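Local coordinates for protein MFP2b (Ascaris suum, PDB 2BJR) that enhances polymerization of the major sperm protein (MSP) in the amoeboid motility of nematode sperm, and binds a zinc ion, at residues Lys107-Leu112 with Ile162-Leu167; Phe118-Ser123 with Ala158-Ile163. All coordinates share one frame; numbering follows the deposited sequence.

Interaction 1: Lys107-Leu112 with Ile162-Leu167; sequences KGAEML and IIAREL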
loop_
_atom_site.group_PDB
_atom_site.type_symbol
_atom_site.label_atom_id
_atom_site.label_comp_id
_atom_site.label_asym_id
_atom_site.label_seq_id
_atom_site.Cartn_x
_atom_site.Cartn_y
_atom_site.Cartn_z
ATOM N N LYS A 107 -28.029 -5.877 9.522
ATOM C CA LYS A 107 -28.076 -6.586 8.250
ATOM C C LYS A 107 -27.186 -7.806 8.317
ATOM O O LYS A 107 -27.038 -8.546 7.341
ATOM C CB LYS A 107 -27.649 -5.677 7.095
ATOM C CG LYS A 107 -28.735 -4.707 6.623
ATOM C CD LYS A 107 -28.188 -3.754 5.551
ATOM C CE LYS A 107 -29.047 -2.519 5.363
ATOM N NZ LYS A 107 -28.311 -1.499 4.534
ATOM N N GLY A 108 -26.570 -8.025 9.479
ATOM C CA GLY A 108 -25.842 -9.253 9.704
ATOM C C GLY A 108 -24.350 -9.191 9.669
ATOM O O GLY A 108 -23.690 -10.215 9.771
ATOM N N ALA A 109 -23.776 -8.005 9.532
ATOM C CA ALA A 109 -22.323 -7.896 9.619
ATOM C C ALA A 109 -21.842 -8.012 11.092
ATOM O O ALA A 109 -22.595 -7.694 12.003
ATOM C CB ALA A 109 -21.887 -6.571 9.033
ATOM N N GLU A 110 -20.642 -8.534 11.304
ATOM C CA GLU A 110 -19.952 -8.522 12.624
ATOM C C GLU A 110 -18.840 -7.496 12.609
ATOM O O GLU A 110 -18.057 -7.497 11.677
ATOM C CB GLU A 110 -19.224 -9.835 12.883
ATOM C CG GLU A 110 -20.112 -11.023 13.114
ATOM C CD GLU A 110 -19.360 -12.322 13.233
ATOM O OE1 GLU A 110 -18.153 -12.385 12.947
ATOM O OE2 GLU A 110 -20.018 -13.324 13.590
HETATM N N MSE A 111 -18.725 -6.674 13.636
HETATM C CA MSE A 111 -17.695 -5.638 13.665
HETATM C C MSE A 111 -16.411 -6.275 14.076
HETATM O O MSE A 111 -16.376 -7.089 15.015
HETATM C CB MSE A 111 -18.052 -4.507 14.625
HETATM C CG MSE A 111 -19.261 -3.697 14.321
HETATM SE SE MSE A 111 -19.347 -2.929 12.466
HETATM C CE MSE A 111 -20.417 -4.317 11.621
ATOM N N LEU A 112 -15.336 -5.942 13.387
ATOM C CA LEU A 112 -14.064 -6.417 13.813
ATOM C C LEU A 112 -13.746 -5.794 15.176
ATOM O O LEU A 112 -13.899 -4.590 15.389
ATOM C CB LEU A 112 -13.001 -6.082 12.827
ATOM C CG LEU A 112 -11.561 -6.355 13.247
ATOM C CD1 LEU A 112 -11.304 -7.822 13.085
ATOM C CD2 LEU A 112 -10.554 -5.555 12.407
ATOM N N ILE A 162 -14.448 2.078 10.162
ATOM C CA ILE A 162 -14.163 0.857 10.925
ATOM C C ILE A 162 -14.394 -0.346 10.028
ATOM O O ILE A 162 -15.026 -0.213 8.953
ATOM C CB ILE A 162 -15.031 0.799 12.196
ATOM C CG1 ILE A 162 -16.530 0.749 11.861
ATOM C CG2 ILE A 162 -14.758 2.012 13.013
ATOM C CD1 ILE A 162 -17.473 0.401 13.036
ATOM N N ILE A 163 -13.821 -1.485 10.412
ATOM C CA ILE A 163 -13.919 -2.719 9.625
ATOM C C ILE A 163 -15.119 -3.572 10.048
ATOM O O ILE A 163 -15.266 -3.905 11.249
ATOM C CB ILE A 163 -12.643 -3.539 9.756
ATOM C CG1 ILE A 163 -11.448 -2.777 9.173
ATOM C CG2 ILE A 163 -12.783 -4.864 9.087
ATOM C CD1 ILE A 163 -10.097 -3.367 9.562
ATOM N N ALA A 164 -15.944 -3.946 9.064
ATOM C CA ALA A 164 -16.998 -4.967 9.248
ATOM C C ALA A 164 -16.571 -6.262 8.583
ATOM O O ALA A 164 -15.963 -6.267 7.499
ATOM C CB ALA A 164 -18.325 -4.474 8.641
ATOM N N ARG A 165 -16.836 -7.382 9.247
ATOM C CA ARG A 165 -16.784 -8.687 8.634
ATOM C C ARG A 165 -18.126 -8.957 7.940
ATOM O O ARG A 165 -19.191 -8.935 8.582
ATOM C CB ARG A 165 -16.520 -9.781 9.695
ATOM C CG ARG A 165 -15.199 -9.719 10.412
ATOM C CD ARG A 165 -15.217 -10.352 11.826
ATOM N NE ARG A 165 -15.734 -11.734 11.807
ATOM C CZ ARG A 165 -15.054 -12.805 11.488
ATOM N NH1 ARG A 165 -13.774 -12.745 11.155
ATOM N NH2 ARG A 165 -15.672 -14.004 11.493
ATOM N N GLU A 166 -18.063 -9.205 6.635
ATOM C CA GLU A 166 -19.233 -9.520 5.836
ATOM C C GLU A 166 -19.272 -11.026 5.710
ATOM O O GLU A 166 -18.340 -11.643 5.198
ATOM C CB GLU A 166 -19.121 -8.893 4.445
ATOM C CG GLU A 166 -19.035 -7.396 4.459
ATOM C CD GLU A 166 -20.366 -6.681 4.449
ATOM O OE1 GLU A 166 -21.430 -7.338 4.436
ATOM O OE2 GLU A 166 -20.339 -5.441 4.473
ATOM N N LEU A 167 -20.378 -11.605 6.161
ATOM C CA LEU A 167 -20.514 -13.045 6.294
ATOM C C LEU A 167 -21.247 -13.693 5.109
ATOM O O LEU A 167 -21.276 -14.923 5.012
ATOM C CB LEU A 167 -21.224 -13.370 7.612
ATOM C CG LEU A 167 -20.470 -12.861 8.854
ATOM C CD1 LEU A 167 -21.123 -13.354 10.158
ATOM C CD2 LEU A 167 -19.021 -13.287 8.785
HETATM O O HOH W 1 -22.728 -10.297 7.045
HETATM O O HOH W 2 -18.543 -15.244 12.568
HETATM O O HOH W 3 -14.921 -2.604 13.765
#

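Interaction 2: Phe118-Ser123 with Ala158-Ile163; sequences FPILWS and ANMLII. With SO4 (sulfate ion), chain E.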
loop_
_atom_site.group_PDB
_atom_site.type_symbol
_atom_site.label_atom_id
_atom_site.label_comp_id
_atom_site.label_asym_id
_atom_site.label_seq_id
_atom_site.Cartn_x
_atom_site.Cartn_y
_atom_site.Cartn_z
ATOM N N PHE A 118 -11.469 -1.568 18.917
ATOM C CA PHE A 118 -11.553 -1.790 17.488
ATOM C C PHE A 118 -10.801 -0.740 16.693
ATOM O O PHE A 118 -10.744 0.428 17.100
ATOM C CB PHE A 118 -12.950 -1.859 17.010
ATOM C CG PHE A 118 -13.798 -0.740 17.395
ATOM C CD1 PHE A 118 -14.135 0.244 16.480
ATOM C CD2 PHE A 118 -14.408 -0.721 18.642
ATOM C CE1 PHE A 118 -15.004 1.274 16.835
ATOM C CE2 PHE A 118 -15.259 0.311 18.998
ATOM C CZ PHE A 118 -15.570 1.292 18.111
ATOM N N PRO A 119 -10.214 -1.147 15.589
ATOM C CA PRO A 119 -9.546 -0.168 14.719
ATOM C C PRO A 119 -10.482 0.909 14.222
ATOM O O PRO A 119 -11.667 0.625 13.934
ATOM C CB PRO A 119 -9.031 -1.023 13.572
ATOM C CG PRO A 119 -8.936 -2.404 14.140
ATOM C CD PRO A 119 -10.081 -2.532 15.082
ATOM N N ILE A 120 -9.972 2.138 14.119
ATOM C CA ILE A 120 -10.718 3.253 13.566
ATOM C C ILE A 120 -9.763 4.117 12.731
ATOM O O ILE A 120 -8.655 4.462 13.169
ATOM C CB ILE A 120 -11.480 4.010 14.651
ATOM C CG1 ILE A 120 -12.412 5.046 14.048
ATOM C CG2 ILE A 120 -10.565 4.628 15.693
ATOM C CD1 ILE A 120 -13.427 5.582 15.089
ATOM N N LEU A 121 -10.186 4.380 11.504
ATOM C CA LEU A 121 -9.423 5.187 10.556
ATOM C C LEU A 121 -10.022 6.567 10.397
ATOM O O LEU A 121 -11.124 6.741 9.920
ATOM C CB LEU A 121 -9.365 4.467 9.212
ATOM C CG LEU A 121 -8.539 5.202 8.163
ATOM C CD1 LEU A 121 -7.054 5.262 8.491
ATOM C CD2 LEU A 121 -8.751 4.491 6.852
ATOM N N TRP A 122 -9.251 7.560 10.804
ATOM C CA TRP A 122 -9.559 8.959 10.611
ATOM C C TRP A 122 -9.089 9.337 9.208
ATOM O O TRP A 122 -8.064 9.940 9.030
ATOM C CB TRP A 122 -8.864 9.782 11.693
ATOM C CG TRP A 122 -9.225 11.231 11.806
ATOM C CD1 TRP A 122 -10.098 11.954 11.028
ATOM C CD2 TRP A 122 -8.704 12.140 12.765
ATOM N NE1 TRP A 122 -10.112 13.267 11.427
ATOM C CE2 TRP A 122 -9.278 13.406 12.509
ATOM C CE3 TRP A 122 -7.791 12.016 13.819
ATOM C CZ2 TRP A 122 -8.964 14.540 13.273
ATOM C CZ3 TRP A 122 -7.484 13.121 14.564
ATOM C CH2 TRP A 122 -8.082 14.367 14.308
ATOM N N SER A 123 -9.885 8.954 8.227
ATOM C CA SER A 123 -9.516 9.011 6.828
ATOM C C SER A 123 -9.309 10.443 6.319
ATOM O O SER A 123 -8.442 10.688 5.464
ATOM C CB SER A 123 -10.607 8.302 5.961
ATOM O OG SER A 123 -11.952 8.501 6.486
ATOM N N ALA A 158 -18.137 10.382 13.319
ATOM C CA ALA A 158 -19.215 9.885 12.445
ATOM C C ALA A 158 -18.785 9.318 11.099
ATOM O O ALA A 158 -19.270 8.273 10.648
ATOM C CB ALA A 158 -20.263 11.008 12.234
ATOM N N ASN A 159 -17.858 10.009 10.463
ATOM C CA ASN A 159 -17.386 9.643 9.122
ATOM C C ASN A 159 -16.060 8.891 9.133
ATOM O O ASN A 159 -15.537 8.539 8.073
ATOM C CB ASN A 159 -17.217 10.890 8.271
ATOM C CG ASN A 159 -18.493 11.735 8.176
ATOM O OD1 ASN A 159 -18.423 12.979 8.217
ATOM N ND2 ASN A 159 -19.632 11.082 8.086
HETATM N N MSE A 160 -15.500 8.635 10.306
HETATM C CA MSE A 160 -14.316 7.766 10.385
HETATM C C MSE A 160 -14.741 6.349 10.009
HETATM O O MSE A 160 -15.922 6.001 10.084
HETATM C CB MSE A 160 -13.718 7.819 11.803
HETATM C CG MSE A 160 -13.272 9.178 12.154
HETATM SE SE MSE A 160 -12.171 9.171 13.740
HETATM C CE MSE A 160 -12.063 11.110 14.037
ATOM N N LEU A 161 -13.789 5.528 9.603
ATOM C CA LEU A 161 -14.070 4.214 9.061
ATOM C C LEU A 161 -13.622 3.111 10.036
ATOM O O LEU A 161 -12.548 3.174 10.593
ATOM C CB LEU A 161 -13.357 4.047 7.729
ATOM C CG LEU A 161 -13.588 5.141 6.690
ATOM C CD1 LEU A 161 -12.776 4.810 5.444
ATOM C CD2 LEU A 161 -15.046 5.228 6.383
ATOM N N ILE A 162 -14.448 2.078 10.162
ATOM C CA ILE A 162 -14.163 0.857 10.925
ATOM C C ILE A 162 -14.394 -0.346 10.028
ATOM O O ILE A 162 -15.026 -0.213 8.953
ATOM C CB ILE A 162 -15.031 0.799 12.196
ATOM C CG1 ILE A 162 -16.530 0.749 11.861
ATOM C CG2 ILE A 162 -14.758 2.012 13.013
ATOM C CD1 ILE A 162 -17.473 0.401 13.036
ATOM N N ILE A 163 -13.821 -1.485 10.412
ATOM C CA ILE A 163 -13.919 -2.719 9.625
ATOM C C ILE A 163 -15.119 -3.572 10.048
ATOM O O ILE A 163 -15.266 -3.905 11.249
ATOM C CB ILE A 163 -12.643 -3.539 9.756
ATOM C CG1 ILE A 163 -11.448 -2.777 9.173
ATOM C CG2 ILE A 163 -12.783 -4.864 9.087
ATOM C CD1 ILE A 163 -10.097 -3.367 9.562
HETATM S S SO4 E . -11.744 16.509 10.337
HETATM O O1 SO4 E . -12.288 15.151 10.215
HETATM O O2 SO4 E . -10.345 16.380 10.683
HETATM O O3 SO4 E . -11.954 17.169 9.028
HETATM O O4 SO4 E . -12.483 17.212 11.358
HETATM O O HOH W 4 -12.546 -1.667 12.931
#

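Interaction 1: Lys107-Leu112 with Ile162-Leu167
Glu110 and Arg165 run alongside each other on one face of a short antiparallel ladder, pointing the same way, with carboxylate and guanidinium planes only 19° apart. Glu110 is extended beyond CG, whereas the Arg165 chain bends at chi3 (53°), which turns its guanidinium edge to the acid. Glu110 OE1 takes the NE hydrogen of Arg165 at 2.8 Å in a nearly straight salt bridge lying close to the guanidinium plane; a second bond from NH2 to the same oxygen is weak. Water 2 donates to Glu110 OE2 and weakly accepts from Arg165 NH2, and Leu167 CD1 packs against one face of that carboxylate, 3.6 Å from OE2. Arg165 is buried, and its charge is shared: Asp9 forms a salt bridge with NH1, while Tyr91 makes a cation-pi contact. The backbones of Glu110 and Arg165 form a hydrogen-bonded pair, with Arg165 N to Glu110 O at 2.7 Å.

The next, non-hydrogen-bonded pair sends its side chains to the other face. There the selenomethionine Met111, bent at chi2 and chi3, folds back so that its CE rests 3.6 Å from Ala164 CB and its SE meets Ile162 CD1. Back on the side of Glu110 and Arg165, Leu112 and Ile163 lie side by side, CD2 against CD1 at 3.6 Å, while Leu112 N bonds to Ile163 O from above the carbonyl plane. That oxygen also accepts from water 3, which bridges to Leu112 O.

Gly108 ends the preceding helix in a Schellman motif, and the chain then turns into strand 110-111. This short strand edges a three-stranded antiparallel sheet whose central strand, 161-166, is bonded on its other side to strand 92-97; helix 101-106 packs against Met111 and Ile162.

Interaction 2: Phe118-Ser123 with Ala158-Ile163
The indole of Trp122 carries the methyl of selenomethionine Met160 on one face: CE sits 3.6 Å from the centroid of the five-membered ring, 9° off the normal, a CH-pi contact. SE lies obliquely to the same ring, completing a Met-aromatic contact. Trp122 CG is anti to the backbone N (chi1 -171°) and the Met160 chain is extended beyond CG, so the two side chains run side by side. At the indole edge, NE1 donates to sulfate O1 at 3.1 Å and, less straight, to O2; the ion probably comes from the crystallisation liquor. The Phe118 ring, in contrast, is met at its edge and in its plane by Ile162 CG2, 3.9 Å from CE1.

Between these aromatic ends, Ile120 CG1 bridges Met160 CB and Ile162 CG2, and Met160 CB presses to 3.4 Å from Leu121 O. A single antiparallel bridge joins the backbones: Leu121 N to Leu161 O at 2.8 Å and Leu161 N to Leu121 O at 2.9 Å, both nearly straight and in the carbonyl planes. Farther along, water 4 takes over the link, donating to Pro119 O and accepting from Ile163 N. At the other end Trp122 centres an inverse gamma turn, and Ser123 OG touches Leu161 CG.

Strands 118-122 and 161-163 approach to 4.8 Å between axes at 149°. The former pairs on with strand 130-135, and Phe143 of strand 140-145 reaches both Trp122 and Met160; Ile162 packs against Ile96 of strand 92-97.

In the fold
Both interactions use strand 161-166 and share Ile162 and Ile163: interaction 1 takes its C-terminal part, interaction 2 its beginning. Their centres lie 13 Å apart, and they touch where Leu112 packs on Phe118 and Pro119. Each is partly buried. Interaction 1 joins neighbours within the three-stranded sheet and adds charge to the backbone pairing, with an exposed acid set against a buried arginine. Interaction 2 links that strand to the edge strand of a neighbouring four-stranded antiparallel sheet by one bridge and a water, and its side chains meet through aromatic and aliphatic contacts. Strands 110-111 and 117-122, consecutive in sequence, thus both meet the same strand.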